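Local coordinates for protein neurotoxin (Clostridium botulinum, PDB 3N7L) that is the receptor-binding part of a botulinum neurotoxin and probably attaches the toxin to gangliosides on nerve cells, at residues N13-L18 and Q35-I39; D43-S48 and N200-R206; Y139-F143 and Y236-D240. All coordinates share one frame. Residue numbers count along the deposited sequence, not the author numbering.

Contact 1: residues N13-L18 and Q35-I39; sequences NKKNTL and QLNPI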
loop_
_atom_site.group_PDB
_atom_site.type_symbol
_atom_site.label_atom_id
_atom_site.label_comp_id
_atom_site.label_asym_id
_atom_site.label_seq_id
_atom_site.Cartn_x
_atom_site.Cartn_y
_atom_site.Cartn_z
ATOM N N ASN A 13 19.259 -5.126 0.637
ATOM C CA ASN A 13 19.783 -4.995 1.987
ATOM C C ASN A 13 20.055 -6.402 2.500
ATOM O O ASN A 13 19.125 -7.168 2.728
ATOM C CB ASN A 13 18.745 -4.300 2.870
ATOM C CG ASN A 13 19.071 -4.373 4.348
ATOM O OD1 ASN A 13 18.245 -4.008 5.179
ATOM N ND2 ASN A 13 20.271 -4.839 4.685
ATOM N N LYS A 14 21.331 -6.738 2.659
ATOM C CA LYS A 14 21.733 -8.052 3.154
ATOM C C LYS A 14 22.691 -7.899 4.331
ATOM O O LYS A 14 23.683 -7.171 4.243
ATOM C CB LYS A 14 22.413 -8.861 2.041
ATOM C CG LYS A 14 21.549 -9.960 1.440
ATOM C CD LYS A 14 20.353 -9.406 0.689
ATOM C CE LYS A 14 19.382 -10.516 0.296
ATOM N NZ LYS A 14 20.028 -11.558 -0.551
ATOM N N LYS A 15 22.391 -8.585 5.430
ATOM C CA LYS A 15 23.226 -8.526 6.629
ATOM C C LYS A 15 23.310 -7.087 7.127
ATOM O O LYS A 15 24.357 -6.650 7.600
ATOM C CB LYS A 15 24.645 -9.023 6.329
ATOM C CG LYS A 15 24.741 -10.389 5.669
ATOM C CD LYS A 15 26.204 -10.710 5.355
ATOM C CE LYS A 15 26.364 -12.061 4.671
ATOM N NZ LYS A 15 27.800 -12.386 4.415
ATOM N N ASN A 16 22.207 -6.356 7.013
ATOM C CA ASN A 16 22.159 -4.961 7.439
ATOM C C ASN A 16 23.153 -4.124 6.630
ATOM O O ASN A 16 23.758 -3.180 7.143
ATOM C CB ASN A 16 22.468 -4.845 8.936
ATOM C CG ASN A 16 22.123 -3.474 9.500
ATOM O OD1 ASN A 16 20.980 -3.021 9.408
ATOM N ND2 ASN A 16 23.110 -2.809 10.092
ATOM N N THR A 17 23.311 -4.481 5.357
ATOM C CA THR A 17 24.215 -3.769 4.460
ATOM C C THR A 17 23.604 -3.629 3.066
ATOM O O THR A 17 23.150 -4.614 2.486
ATOM C CB THR A 17 25.565 -4.509 4.315
ATOM O OG1 THR A 17 26.187 -4.642 5.601
ATOM C CG2 THR A 17 26.493 -3.739 3.384
ATOM N N LEU A 18 23.587 -2.407 2.533
ATOM C CA LEU A 18 23.052 -2.180 1.191
ATOM C C LEU A 18 24.123 -2.591 0.188
ATOM O O LEU A 18 25.256 -2.120 0.258
ATOM C CB LEU A 18 22.689 -0.706 0.985
ATOM C CG LEU A 18 21.403 -0.207 1.645
ATOM C CD1 LEU A 18 21.189 1.256 1.305
ATOM C CD2 LEU A 18 20.226 -1.046 1.164
ATOM N N GLN A 35 18.286 4.847 7.108
ATOM C CA GLN A 35 17.941 3.773 8.035
ATOM C C GLN A 35 17.548 2.494 7.327
ATOM O O GLN A 35 16.756 2.514 6.386
ATOM C CB GLN A 35 16.806 4.217 8.951
ATOM C CG GLN A 35 17.088 5.540 9.648
ATOM C CD GLN A 35 15.928 6.007 10.495
ATOM O OE1 GLN A 35 15.823 7.189 10.824
ATOM N NE2 GLN A 35 15.048 5.078 10.861
ATOM N N LEU A 36 18.105 1.383 7.794
ATOM C CA LEU A 36 17.819 0.079 7.219
ATOM C C LEU A 36 16.872 -0.701 8.119
ATOM O O LEU A 36 17.074 -0.786 9.330
ATOM C CB LEU A 36 19.114 -0.715 7.029
ATOM C CG LEU A 36 20.211 -0.102 6.153
ATOM C CD1 LEU A 36 21.344 -1.109 6.007
ATOM C CD2 LEU A 36 19.657 0.264 4.790
ATOM N N ASN A 37 15.832 -1.267 7.519
ATOM C CA ASN A 37 14.852 -2.048 8.258
ATOM C C ASN A 37 15.425 -3.454 8.449
ATOM O O ASN A 37 15.748 -4.134 7.475
ATOM C CB ASN A 37 13.536 -2.093 7.473
ATOM C CG ASN A 37 12.412 -2.770 8.238
ATOM O OD1 ASN A 37 11.275 -2.832 7.763
ATOM N ND2 ASN A 37 12.721 -3.286 9.423
ATOM N N PRO A 38 15.570 -3.900 9.711
ATOM C CA PRO A 38 16.109 -5.226 10.046
ATOM C C PRO A 38 15.179 -6.391 9.714
ATOM O O PRO A 38 15.600 -7.548 9.734
ATOM C CB PRO A 38 16.386 -5.112 11.541
ATOM C CG PRO A 38 15.270 -4.240 12.000
ATOM C CD PRO A 38 15.251 -3.150 10.940
ATOM N N ILE A 39 13.916 -6.095 9.420
ATOM C CA ILE A 39 12.972 -7.148 9.069
ATOM C C ILE A 39 12.306 -6.841 7.737
ATOM O O ILE A 39 12.318 -5.700 7.277
ATOM C CB ILE A 39 11.862 -7.338 10.141
ATOM C CG1 ILE A 39 10.971 -6.102 10.209
ATOM C CG2 ILE A 39 12.490 -7.617 11.505
ATOM C CD1 ILE A 39 9.770 -6.286 11.110
#

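Contact 2: residues D43-S48 and N200-R206; sequences DFKLGS and NINMWIR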
loop_
_atom_site.group_PDB
_atom_site.type_symbol
_atom_site.label_atom_id
_atom_site.label_comp_id
_atom_site.label_asym_id
_atom_site.label_seq_id
_atom_site.Cartn_x
_atom_site.Cartn_y
_atom_site.Cartn_z
ATOM N N ASP A 43 13.618 -2.675 3.719
ATOM C CA ASP A 43 13.740 -1.429 2.974
ATOM C C ASP A 43 14.754 -0.484 3.615
ATOM O O ASP A 43 15.173 -0.685 4.758
ATOM C CB ASP A 43 12.389 -0.738 2.983
ATOM C CG ASP A 43 11.898 -0.483 4.399
ATOM O OD1 ASP A 43 12.297 0.538 4.999
ATOM O OD2 ASP A 43 11.140 -1.323 4.928
ATOM N N PHE A 44 15.170 0.530 2.865
ATOM C CA PHE A 44 16.043 1.541 3.423
ATOM C C PHE A 44 15.214 2.822 3.362
ATOM O O PHE A 44 14.400 3.007 2.444
ATOM C CB PHE A 44 17.390 1.647 2.675
ATOM C CG PHE A 44 17.295 2.035 1.218
ATOM C CD1 PHE A 44 17.269 3.374 0.837
ATOM C CD2 PHE A 44 17.347 1.060 0.222
ATOM C CE1 PHE A 44 17.309 3.740 -0.512
ATOM C CE2 PHE A 44 17.386 1.411 -1.131
ATOM C CZ PHE A 44 17.369 2.756 -1.498
ATOM N N LYS A 45 15.387 3.681 4.359
ATOM C CA LYS A 45 14.617 4.913 4.442
ATOM C C LYS A 45 15.447 6.188 4.328
ATOM O O LYS A 45 16.508 6.312 4.944
ATOM C CB LYS A 45 13.842 4.917 5.757
ATOM C CG LYS A 45 12.975 6.139 5.995
ATOM C CD LYS A 45 12.482 6.126 7.434
ATOM C CE LYS A 45 11.589 7.309 7.742
ATOM N NZ LYS A 45 11.164 7.287 9.169
ATOM N N LEU A 46 14.939 7.127 3.532
ATOM C CA LEU A 46 15.569 8.422 3.300
ATOM C C LEU A 46 14.548 9.513 3.602
ATOM O O LEU A 46 13.346 9.257 3.591
ATOM C CB LEU A 46 16.021 8.546 1.841
ATOM C CG LEU A 46 17.346 7.903 1.416
ATOM C CD1 LEU A 46 17.359 6.441 1.789
ATOM C CD2 LEU A 46 17.543 8.071 -0.086
ATOM N N GLY A 47 15.024 10.724 3.872
ATOM C CA GLY A 47 14.116 11.820 4.161
ATOM C C GLY A 47 14.556 13.120 3.517
ATOM O O GLY A 47 15.723 13.278 3.162
ATOM N N SER A 48 13.623 14.052 3.349
ATOM C CA SER A 48 13.947 15.345 2.759
ATOM C C SER A 48 14.675 16.183 3.812
ATOM O O SER A 48 15.157 17.279 3.533
ATOM C CB SER A 48 12.670 16.051 2.287
ATOM O OG SER A 48 11.714 16.161 3.328
ATOM N N ASN A 200 8.454 18.172 5.438
ATOM C CA ASN A 200 9.436 17.108 5.578
ATOM C C ASN A 200 8.814 15.755 5.232
ATOM O O ASN A 200 7.925 15.273 5.931
ATOM C CB ASN A 200 9.968 17.081 7.011
ATOM C CG ASN A 200 8.867 16.848 8.031
ATOM O OD1 ASN A 200 7.852 17.556 8.049
ATOM N ND2 ASN A 200 9.064 15.854 8.890
ATOM N N ILE A 201 9.279 15.157 4.140
ATOM C CA ILE A 201 8.750 13.876 3.707
ATOM C C ILE A 201 9.781 12.754 3.766
ATOM O O ILE A 201 10.992 12.998 3.757
ATOM C CB ILE A 201 8.200 13.956 2.266
ATOM C CG1 ILE A 201 9.298 14.424 1.311
ATOM C CG2 ILE A 201 7.019 14.905 2.215
ATOM C CD1 ILE A 201 8.838 14.559 -0.135
ATOM N N ASN A 202 9.287 11.521 3.837
ATOM C CA ASN A 202 10.152 10.347 3.872
ATOM C C ASN A 202 9.860 9.443 2.688
ATOM O O ASN A 202 8.775 9.482 2.102
ATOM C CB ASN A 202 9.962 9.544 5.160
ATOM C CG ASN A 202 10.468 10.277 6.380
ATOM O OD1 ASN A 202 9.693 10.856 7.136
ATOM N ND2 ASN A 202 11.779 10.265 6.572
ATOM N N MET A 203 10.850 8.625 2.354
ATOM C CA MET A 203 10.751 7.691 1.252
ATOM C C MET A 203 11.399 6.379 1.664
ATOM O O MET A 203 12.446 6.367 2.316
ATOM C CB MET A 203 11.463 8.266 0.029
ATOM C CG MET A 203 11.663 7.301 -1.123
ATOM S SD MET A 203 12.402 8.148 -2.550
ATOM C CE MET A 203 14.092 8.307 -2.011
ATOM N N TRP A 204 10.757 5.277 1.296
ATOM C CA TRP A 204 11.266 3.944 1.593
ATOM C C TRP A 204 11.440 3.234 0.258
ATOM O O TRP A 204 10.546 3.272 -0.581
ATOM C CB TRP A 204 10.270 3.151 2.439
ATOM C CG TRP A 204 10.094 3.632 3.847
ATOM C CD1 TRP A 204 10.717 3.154 4.966
ATOM C CD2 TRP A 204 9.213 4.665 4.288
ATOM N NE1 TRP A 204 10.272 3.825 6.079
ATOM C CE2 TRP A 204 9.347 4.760 5.691
ATOM C CE3 TRP A 204 8.319 5.525 3.634
ATOM C CZ2 TRP A 204 8.619 5.682 6.453
ATOM C CZ3 TRP A 204 7.594 6.441 4.392
ATOM C CH2 TRP A 204 7.750 6.510 5.789
ATOM N N ILE A 205 12.587 2.593 0.059
ATOM C CA ILE A 205 12.840 1.866 -1.177
ATOM C C ILE A 205 13.187 0.429 -0.845
ATOM O O ILE A 205 13.859 0.154 0.147
ATOM C CB ILE A 205 14.003 2.472 -1.979
ATOM C CG1 ILE A 205 13.620 3.862 -2.492
ATOM C CG2 ILE A 205 14.373 1.546 -3.134
ATOM C CD1 ILE A 205 12.434 3.863 -3.436
ATOM N N ARG A 206 12.751 -0.482 -1.699
ATOM C CA ARG A 206 12.993 -1.892 -1.482
ATOM C C ARG A 206 13.192 -2.605 -2.827
ATOM O O ARG A 206 12.460 -2.354 -3.777
ATOM C CB ARG A 206 11.789 -2.460 -0.722
ATOM C CG ARG A 206 11.709 -3.942 -0.689
ATOM C CD ARG A 206 10.272 -4.399 -0.720
ATOM N NE ARG A 206 10.229 -5.669 -1.418
ATOM C CZ ARG A 206 9.168 -6.450 -1.534
ATOM N NH1 ARG A 206 9.297 -7.578 -2.207
ATOM N NH2 ARG A 206 8.004 -6.123 -0.991
#

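Contact 3: residues Y139-F143 and Y236-D240; sequences YNKWF and YWGND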
loop_
_atom_site.group_PDB
_atom_site.type_symbol
_atom_site.label_atom_id
_atom_site.label_comp_id
_atom_site.label_asym_id
_atom_site.label_seq_id
_atom_site.Cartn_x
_atom_site.Cartn_y
_atom_site.Cartn_z
ATOM N N TYR A 139 -1.173 9.767 -1.040
ATOM C CA TYR A 139 -0.869 8.441 -1.568
ATOM C C TYR A 139 0.345 7.965 -0.762
ATOM O O TYR A 139 1.477 8.032 -1.233
ATOM C CB TYR A 139 -0.521 8.544 -3.053
ATOM C CG TYR A 139 -0.579 7.232 -3.790
ATOM C CD1 TYR A 139 -1.771 6.781 -4.363
ATOM C CD2 TYR A 139 0.556 6.433 -3.914
ATOM C CE1 TYR A 139 -1.827 5.563 -5.048
ATOM C CE2 TYR A 139 0.513 5.217 -4.592
ATOM C CZ TYR A 139 -0.677 4.787 -5.157
ATOM O OH TYR A 139 -0.704 3.591 -5.838
ATOM N N ASN A 140 0.104 7.483 0.456
ATOM C CA ASN A 140 1.193 7.070 1.335
ATOM C C ASN A 140 1.409 5.568 1.459
ATOM O O ASN A 140 1.982 5.089 2.444
ATOM C CB ASN A 140 0.960 7.677 2.719
ATOM C CG ASN A 140 0.378 9.074 2.637
ATOM O OD1 ASN A 140 0.873 9.916 1.888
ATOM N ND2 ASN A 140 -0.674 9.325 3.397
ATOM N N LYS A 141 0.973 4.827 0.451
ATOM C CA LYS A 141 1.112 3.385 0.475
ATOM C C LYS A 141 2.295 2.872 -0.340
ATOM O O LYS A 141 2.839 3.568 -1.199
ATOM C CB LYS A 141 -0.180 2.744 -0.044
ATOM C CG LYS A 141 -0.506 3.081 -1.493
ATOM C CD LYS A 141 -1.962 2.747 -1.842
ATOM C CE LYS A 141 -2.946 3.620 -1.054
ATOM N NZ LYS A 141 -4.383 3.271 -1.294
ATOM N N TRP A 142 2.702 1.647 -0.045
ATOM C CA TRP A 142 3.775 1.016 -0.790
ATOM C C TRP A 142 3.218 0.731 -2.182
ATOM O O TRP A 142 2.059 0.331 -2.310
ATOM C CB TRP A 142 4.149 -0.329 -0.161
ATOM C CG TRP A 142 5.181 -0.290 0.919
ATOM C CD1 TRP A 142 4.975 -0.460 2.260
ATOM C CD2 TRP A 142 6.595 -0.150 0.742
ATOM N NE1 TRP A 142 6.174 -0.442 2.926
ATOM C CE2 TRP A 142 7.186 -0.254 2.019
ATOM C CE3 TRP A 142 7.419 0.052 -0.376
ATOM C CZ2 TRP A 142 8.570 -0.164 2.215
ATOM C CZ3 TRP A 142 8.790 0.144 -0.188
ATOM C CH2 TRP A 142 9.355 0.034 1.103
ATOM N N PHE A 143 4.017 0.954 -3.221
ATOM C CA PHE A 143 3.580 0.623 -4.568
ATOM C C PHE A 143 4.778 0.142 -5.379
ATOM O O PHE A 143 5.926 0.494 -5.089
ATOM C CB PHE A 143 2.816 1.790 -5.247
ATOM C CG PHE A 143 3.624 3.030 -5.488
ATOM C CD1 PHE A 143 4.149 3.297 -6.749
ATOM C CD2 PHE A 143 3.800 3.975 -4.479
ATOM C CE1 PHE A 143 4.830 4.488 -7.006
ATOM C CE2 PHE A 143 4.482 5.170 -4.723
ATOM C CZ PHE A 143 4.995 5.427 -5.989
ATOM N N TYR A 236 -3.499 -0.645 5.385
ATOM C CA TYR A 236 -3.775 0.294 4.296
ATOM C C TYR A 236 -2.559 0.842 3.539
ATOM O O TYR A 236 -2.648 1.144 2.346
ATOM C CB TYR A 236 -4.623 1.458 4.825
ATOM C CG TYR A 236 -5.262 2.321 3.753
ATOM C CD1 TYR A 236 -6.141 1.775 2.820
ATOM C CD2 TYR A 236 -5.027 3.696 3.709
ATOM C CE1 TYR A 236 -6.780 2.572 1.873
ATOM C CE2 TYR A 236 -5.660 4.505 2.766
ATOM C CZ TYR A 236 -6.534 3.938 1.854
ATOM O OH TYR A 236 -7.176 4.730 0.933
ATOM N N TRP A 237 -1.426 0.969 4.222
ATOM C CA TRP A 237 -0.230 1.510 3.584
ATOM C C TRP A 237 0.641 0.420 2.956
ATOM O O TRP A 237 1.672 0.715 2.352
ATOM C CB TRP A 237 0.588 2.311 4.603
ATOM C CG TRP A 237 -0.212 3.376 5.327
ATOM C CD1 TRP A 237 -0.252 3.593 6.676
ATOM C CD2 TRP A 237 -1.065 4.367 4.737
ATOM N NE1 TRP A 237 -1.080 4.656 6.963
ATOM C CE2 TRP A 237 -1.589 5.150 5.792
ATOM C CE3 TRP A 237 -1.437 4.670 3.419
ATOM C CZ2 TRP A 237 -2.468 6.218 5.570
ATOM C CZ3 TRP A 237 -2.311 5.734 3.199
ATOM C CH2 TRP A 237 -2.816 6.494 4.272
ATOM N N GLY A 238 0.231 -0.835 3.103
ATOM C CA GLY A 238 1.003 -1.917 2.521
ATOM C C GLY A 238 1.953 -2.643 3.454
ATOM O O GLY A 238 2.675 -3.533 3.005
ATOM N N ASN A 239 1.988 -2.267 4.731
ATOM C CA ASN A 239 2.856 -2.952 5.696
ATOM C C ASN A 239 2.124 -4.227 6.103
ATOM O O ASN A 239 0.918 -4.334 5.895
ATOM C CB ASN A 239 3.071 -2.109 6.961
ATOM C CG ASN A 239 3.654 -0.741 6.670
ATOM O OD1 ASN A 239 4.701 -0.622 6.042
ATOM N ND2 ASN A 239 2.977 0.303 7.144
ATOM N N ASP A 240 2.833 -5.185 6.691
ATOM C CA ASP A 240 2.177 -6.420 7.127
ATOM C C ASP A 240 1.164 -6.094 8.227
ATOM O O ASP A 240 1.473 -5.348 9.156
ATOM C CB ASP A 240 3.194 -7.420 7.690
ATOM C CG ASP A 240 4.199 -7.887 6.656
ATOM O OD1 ASP A 240 3.948 -7.710 5.443
ATOM O OD2 ASP A 240 5.239 -8.449 7.066
HETATM O O HOH W 1 -4.478 0.592 0.458
#

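Contact 1: residues N13-L18 and Q35-I39
Leu36 lays its isobutyl end over the tip of the 13-18 hairpin, covering the backbone of Asn16 and Thr17 and the side chain of Leu18. It is a two-residue beta hairpin, in which a turn close to type I' joins strands 7-14 and 17-20 of the lectin-like jelly roll. Lys14 N gives a hydrogen bond to Thr17 O (2.8 Å), and a weak one returns from Thr17 N to Lys14 O (2.9 Å). Both central turn residues, Lys15 and Asn16, have positive phi and psi, a left-handed conformation that asparagine tolerates better than most residues. Lys14 and Lys15 suit this exposed tip, where their charged chains can stay in solvent, clear of 35-39. Leucine suits the place of Leu36 because its CA-to-CB bond points toward the hairpin and its branched end can meet both backbone and apolar groups. Leu18 CG lies 3.6 Å from Leu36 CD2, and both leucines also touch Phe44 of the next strand, so the surface contact runs down into the core. Asn37 continues the backbone pairing with Asp43 just as strand 35-36 ends. At the turn itself, Asn16 OD1 lies 3.8 Å from Leu36 CB, while Leu36 CD1 sits 3.4 Å from Asn16 O.

Contact 2: residues D43-S48 and N200-R206
Five backbone hydrogen bonds, and a sixth made by a serine side chain, join 43-48 to 200-206 as antiparallel neighbours in a jelly-roll sheet. Phe44 N reaches Ile205 O and Ile205 N reaches Phe44 O, both at 3.0 Å. Leu46 N to Met203 O and Met203 N to Leu46 O repeat the exchange at 2.9 Å. Beyond the strand end Ser48 N still gives to Ile201 O (2.9 Å), but Ile201 N is satisfied by the Ser48 side chain, through OG at 2.8 Å, a task that suits a short hydroxyl. Lys45 and Trp204 form a non-hydrogen-bonded pair and turn their backbone outward, to Gln35 and Arg80 respectively. On their face the Lys45 aliphatic chain makes a CH-pi contact, CG lying 3.9 Å from the centroid of the Trp204 five-membered ring. Gly47 leaves room for Asn202: a beta carbon there would lie 3.0 Å from Asn202 ND2. The opposite face is apolar, with Ile205 CB 3.8 Å from the Phe44 ring centroid. Strand 35-36 flanks 44-47 and strand 72-82 flanks 202-211, and beneath Leu46 and Met203 lie Phe183 and Met185 of strand 180-187 and Ile93 of strand 91-93, from the second sheet.

Contact 3: residues Y139-F143 and Y236-D240
This is an interdomain contact between two loops, near the centre of the chain, where the lectin-like jelly roll meets the C-terminal beta-trefoil. The 139-143 loop leads into strand 143-150 of the former, and 236-240 leads toward strand 246-251 of the latter. Its firmest link is the hydrogen bond from Trp142 N to Trp237 O, 2.8 Å; the same oxygen also receives a CA-H...O contact from Lys141 CA at 3.3 Å. The Trp142 indole adds a weak hydrogen bond, NE1 to Asn239 OD1 at 3.5 Å. Gly238 lies between these two acceptors with a phi of 98°, a conformation easy for glycine, and a beta carbon there would clash with Trp142 CB. The broad ring of Trp237 offers a flat surface to Asn140, whose CB stands 4.1 Å from the centroid of the six-membered ring in a CH-pi contact. Asn140 OD1 meanwhile accepts from Lys83 N and Trp84 N, tying its loop to the residues that follow strand 72-82. Lys141 can be buried here because its charge is well provided for: NZ makes an off-centre cation-pi contact with Tyr236, 4.4 Å from the ring centroid, donates to Asp357 O, and gives a hydrogen bond to water 1 (3.2 Å), which passes one on to Tyr236 O (2.7 Å). Tyr236 and Trp237 rest on trefoil strand 417-421, while on the other side Trp142 packs on Trp204 and Arg206 of jelly-roll strand 202-211, beside Arg80 of strand 72-82.

Contacts 1 and 2 belong to one jelly-roll sheet and meet through adjacent strands 35-36 and 44-47: Gln35 O lies 2.7 Å from Lys45 N, a probable hydrogen bond, and Leu36 CD2 packs 3.4 Å from Phe44 CB. Contact 1 lies at the surface and rests mainly on leucine packing, whereas contact 2 is buried and held by regular strand pairing. Contact 3, partly buried and without strand pairing, joins the two domains through one backbone hydrogen bond together with aromatic, cation-pi and water-mediated interactions. It reaches contact 2 through Trp142, whose CH2 is 3.5 Å from Trp204 CB and 3.7 Å from Asp43 CB. Contacts 1 and 3 do not touch; their centres are about 20 Å apart.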